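Local coordinates for protein esterase (Rhizomucor miehei CAU432, PDB 4WY8) that hydrolyses carboxylic esters, probably through a serine nucleophile, on an alpha/beta hydrolase fold, at residues L68-P73 / R112-F117. Sequence-based numbering, arbitrary orientation.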
ATOM      1  N   LEU A  68      -4.388  28.868  -9.450  1.00 16.83           N
ATOM      2  CA  LEU A  68      -4.066  27.939  -8.377  1.00 19.72           C
ATOM      3  C   LEU A  68      -5.121  28.001  -7.283  1.00 21.63           C
ATOM      4  O   LEU A  68      -5.591  29.091  -6.935  1.00 23.75           O
ATOM      5  CB  LEU A  68      -2.706  28.274  -7.768  1.00 15.39           C
ATOM      6  CG  LEU A  68      -1.551  28.441  -8.759  1.00 17.77           C
ATOM      7  CD1 LEU A  68      -0.281  28.797  -7.995  1.00 17.34           C
ATOM      8  CD2 LEU A  68      -1.339  27.207  -9.612  1.00 17.30           C
ATOM      9  N   THR A  69      -5.521  26.838  -6.773  1.00 16.80           N
ATOM     10  CA  THR A  69      -6.351  26.753  -5.565  1.00 14.76           C
ATOM     11  C   THR A  69      -5.505  26.122  -4.459  1.00 13.52           C
ATOM     12  O   THR A  69      -5.082  24.976  -4.571  1.00 17.82           O
ATOM     13  CB  THR A  69      -7.643  25.927  -5.824  1.00 16.74           C
ATOM     14  OG1 THR A  69      -8.322  26.464  -6.962  1.00 21.41           O
ATOM     15  CG2 THR A  69      -8.576  25.988  -4.659  1.00 16.99           C
ATOM     16  N   ILE A  70      -5.227  26.874  -3.404  1.00 16.46           N
ATOM     17  CA  ILE A  70      -4.360  26.397  -2.344  1.00 11.49           C
ATOM     18  C   ILE A  70      -5.138  26.112  -1.075  1.00 16.47           C
ATOM     19  O   ILE A  70      -5.753  27.018  -0.497  1.00 16.22           O
ATOM     20  CB  ILE A  70      -3.265  27.413  -2.033  1.00 16.75           C
ATOM     21  CG1 ILE A  70      -2.582  27.847  -3.331  1.00 14.27           C
ATOM     22  CG2 ILE A  70      -2.276  26.835  -1.016  1.00 14.37           C
ATOM     23  CD1 ILE A  70      -1.622  28.990  -3.157  1.00 21.86           C
ATOM     24  N   THR A  71      -5.091  24.866  -0.606  1.00 15.99           N
ATOM     25  CA  THR A  71      -5.793  24.532   0.633  1.00 13.53           C
ATOM     26  C   THR A  71      -4.790  24.165   1.731  1.00 13.90           C
ATOM     27  O   THR A  71      -3.769  23.551   1.448  1.00 12.43           O
ATOM     28  CB  THR A  71      -6.812  23.365   0.411  1.00 11.98           C
ATOM     29  OG1 THR A  71      -6.166  22.302  -0.280  1.00 12.99           O
ATOM     30  CG2 THR A  71      -8.007  23.824  -0.434  1.00 10.54           C
ATOM     31  N   ARG A  72      -5.046  24.576   2.972  1.00 13.54           N
ATOM     32  CA  ARG A  72      -4.201  24.142   4.090  1.00 14.19           C
ATOM     33  C   ARG A  72      -5.031  23.879   5.344  1.00 14.34           C
ATOM     34  O   ARG A  72      -6.155  24.354   5.434  1.00 12.11           O
ATOM     35  CB  ARG A  72      -3.066  25.161   4.355  1.00 18.49           C
ATOM     36  CG  ARG A  72      -3.363  26.579   4.045  1.00 18.53           C
ATOM     37  CD  ARG A  72      -2.084  27.440   3.883  1.00 19.34           C
ATOM     38  NE  ARG A  72      -1.300  27.522   5.110  1.00 17.51           N
ATOM     39  CZ  ARG A  72       0.030  27.543   5.157  1.00 21.93           C
ATOM     40  NH1 ARG A  72       0.648  27.627   6.333  1.00 17.62           N
ATOM     41  NH2 ARG A  72       0.745  27.478   4.033  1.00 16.59           N
ATOM     42  N   PRO A  73      -4.476  23.125   6.316  1.00 10.48           N
ATOM     43  CA  PRO A  73      -5.271  22.902   7.529  1.00 11.37           C
ATOM     44  C   PRO A  73      -5.509  24.229   8.244  1.00 16.88           C
ATOM     45  O   PRO A  73      -4.713  25.160   8.057  1.00 16.21           O
ATOM     46  CB  PRO A  73      -4.392  21.971   8.382  1.00 13.34           C
ATOM     47  CG  PRO A  73      -3.328  21.436   7.457  1.00 12.36           C
ATOM     48  CD  PRO A  73      -3.146  22.496   6.405  1.00 13.02           C
ATOM     49  N   ARG A 112      -1.295  17.303   6.566  1.00 13.75           N
ATOM     50  CA  ARG A 112      -0.970  18.616   7.135  1.00 15.10           C
ATOM     51  C   ARG A 112      -0.053  19.360   6.178  1.00 13.60           C
ATOM     52  O   ARG A 112       1.055  19.755   6.532  1.00 16.10           O
ATOM     53  CB  ARG A 112      -0.337  18.484   8.533  1.00 13.78           C
ATOM     54  CG  ARG A 112      -1.343  18.036   9.585  1.00 22.47           C
ATOM     55  CD  ARG A 112      -0.822  18.164  11.023  1.00 29.46           C
ATOM     56  NE  ARG A 112      -0.528  19.551  11.374  1.00 32.08           N
ATOM     57  CZ  ARG A 112      -1.451  20.421  11.772  1.00 29.95           C
ATOM     58  NH1 ARG A 112      -2.722  20.047  11.864  1.00 27.22           N
ATOM     59  NH2 ARG A 112      -1.105  21.661  12.067  1.00 29.49           N
ATOM     60  N   ALA A 113      -0.524  19.512   4.949  1.00 14.02           N
ATOM     61  CA  ALA A 113       0.273  20.079   3.878  1.00 10.03           C
ATOM     62  C   ALA A 113      -0.510  21.184   3.226  1.00 14.68           C
ATOM     63  O   ALA A 113      -1.723  21.298   3.451  1.00 14.06           O
ATOM     64  CB  ALA A 113       0.628  19.010   2.859  1.00 10.22           C
ATOM     65  N   ALA A 114       0.172  22.021   2.449  1.00 13.13           N
ATOM     66  CA  ALA A 114      -0.514  22.925   1.540  1.00 14.63           C
ATOM     67  C   ALA A 114      -0.702  22.196   0.227  1.00 13.61           C
ATOM     68  O   ALA A 114       0.278  21.844  -0.442  1.00 12.79           O
ATOM     69  CB  ALA A 114       0.274  24.226   1.324  1.00 11.72           C
ATOM     70  N   VAL A 115      -1.945  21.931  -0.141  1.00 11.78           N
ATOM     71  CA  VAL A 115      -2.168  21.321  -1.440  1.00 11.54           C
ATOM     72  C   VAL A 115      -2.392  22.432  -2.463  1.00 14.09           C
ATOM     73  O   VAL A 115      -3.275  23.293  -2.322  1.00 15.46           O
ATOM     74  CB  VAL A 115      -3.340  20.333  -1.426  1.00  9.15           C
ATOM     75  CG1 VAL A 115      -3.504  19.732  -2.771  1.00  9.53           C
ATOM     76  CG2 VAL A 115      -3.064  19.221  -0.413  1.00 11.10           C
ATOM     77  N   ILE A 116      -1.538  22.434  -3.474  1.00 14.42           N
ATOM     78  CA  ILE A 116      -1.589  23.433  -4.519  1.00 11.65           C
ATOM     79  C   ILE A 116      -2.189  22.809  -5.775  1.00 12.81           C
ATOM     80  O   ILE A 116      -1.541  22.064  -6.509  1.00  9.74           O
ATOM     81  CB  ILE A 116      -0.191  24.001  -4.766  1.00 14.18           C
ATOM     82  CG1 ILE A 116       0.322  24.621  -3.451  1.00 16.72           C
ATOM     83  CG2 ILE A 116      -0.220  25.040  -5.856  1.00 10.96           C
ATOM     84  CD1 ILE A 116       1.796  24.882  -3.433  1.00 18.37           C
ATOM     85  N   PHE A 117      -3.464  23.115  -5.966  1.00 12.39           N
ATOM     86  CA  PHE A 117      -4.295  22.566  -7.014  1.00 12.07           C
ATOM     87  C   PHE A 117      -4.207  23.426  -8.278  1.00 13.94           C
ATOM     88  O   PHE A 117      -4.629  24.570  -8.298  1.00 15.25           O
ATOM     89  CB  PHE A 117      -5.748  22.488  -6.500  1.00 16.21           C
ATOM     90  CG  PHE A 117      -6.673  21.667  -7.362  1.00 12.86           C
ATOM     91  CD1 PHE A 117      -7.411  22.262  -8.377  1.00 12.45           C
ATOM     92  CD2 PHE A 117      -6.816  20.299  -7.137  1.00  9.69           C
ATOM     93  CE1 PHE A 117      -8.279  21.501  -9.167  1.00 13.82           C
ATOM     94  CE2 PHE A 117      -7.655  19.535  -7.927  1.00 11.28           C
ATOM     95  CZ  PHE A 117      -8.396  20.138  -8.940  1.00 10.85           C
TER
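Thr-69 and Thr-71 pair antiparallel with Phe-117 and Val-115, each couple joined by two backbone hydrogen bonds, from Thr-69 N to Phe-117 O (2.9 Å) through Val-115 N to Thr-71 O (2.9 Å). Between them, Ile-70 and Ile-116 form a non-hydrogen-bonded pair, where Ile-70 CA lies 3.3 Å from Val-115 O in a CA-H...O contact. On the face of Ile-70 and Ile-116 the isoleucines lie side by side, Ile-70 CG2 meeting Ile-116 CG1 at 4.2 Å, with Leu-68 and Ala-114 continuing the apolar surface; beta-branched residues suit the extended backbone. On the face of Thr-69, Thr-71, Val-115 and Phe-117, Thr-71 OG1 sits between its backbone N and carbonyl carbon (chi1 49°), alongside Val-115 CB at 3.6 Å, and hydrogen-bonds to Thr-108. Phe-117 CG is anti to its backbone N (chi1 -167°); beyond it the ring leads away from Thr-69 and meets that of His-88. Pro-73, which has no N-H to offer, rests its ring CG 3.7 Å from Arg-112 CA, where the chain leaves helix 101-111. That helix covers the threonine-valine face; between flanking strands 51-59 and 83-87, the pair joins the antiparallel part of the alpha/beta hydrolase sheet to the parallel part beginning at 114-118.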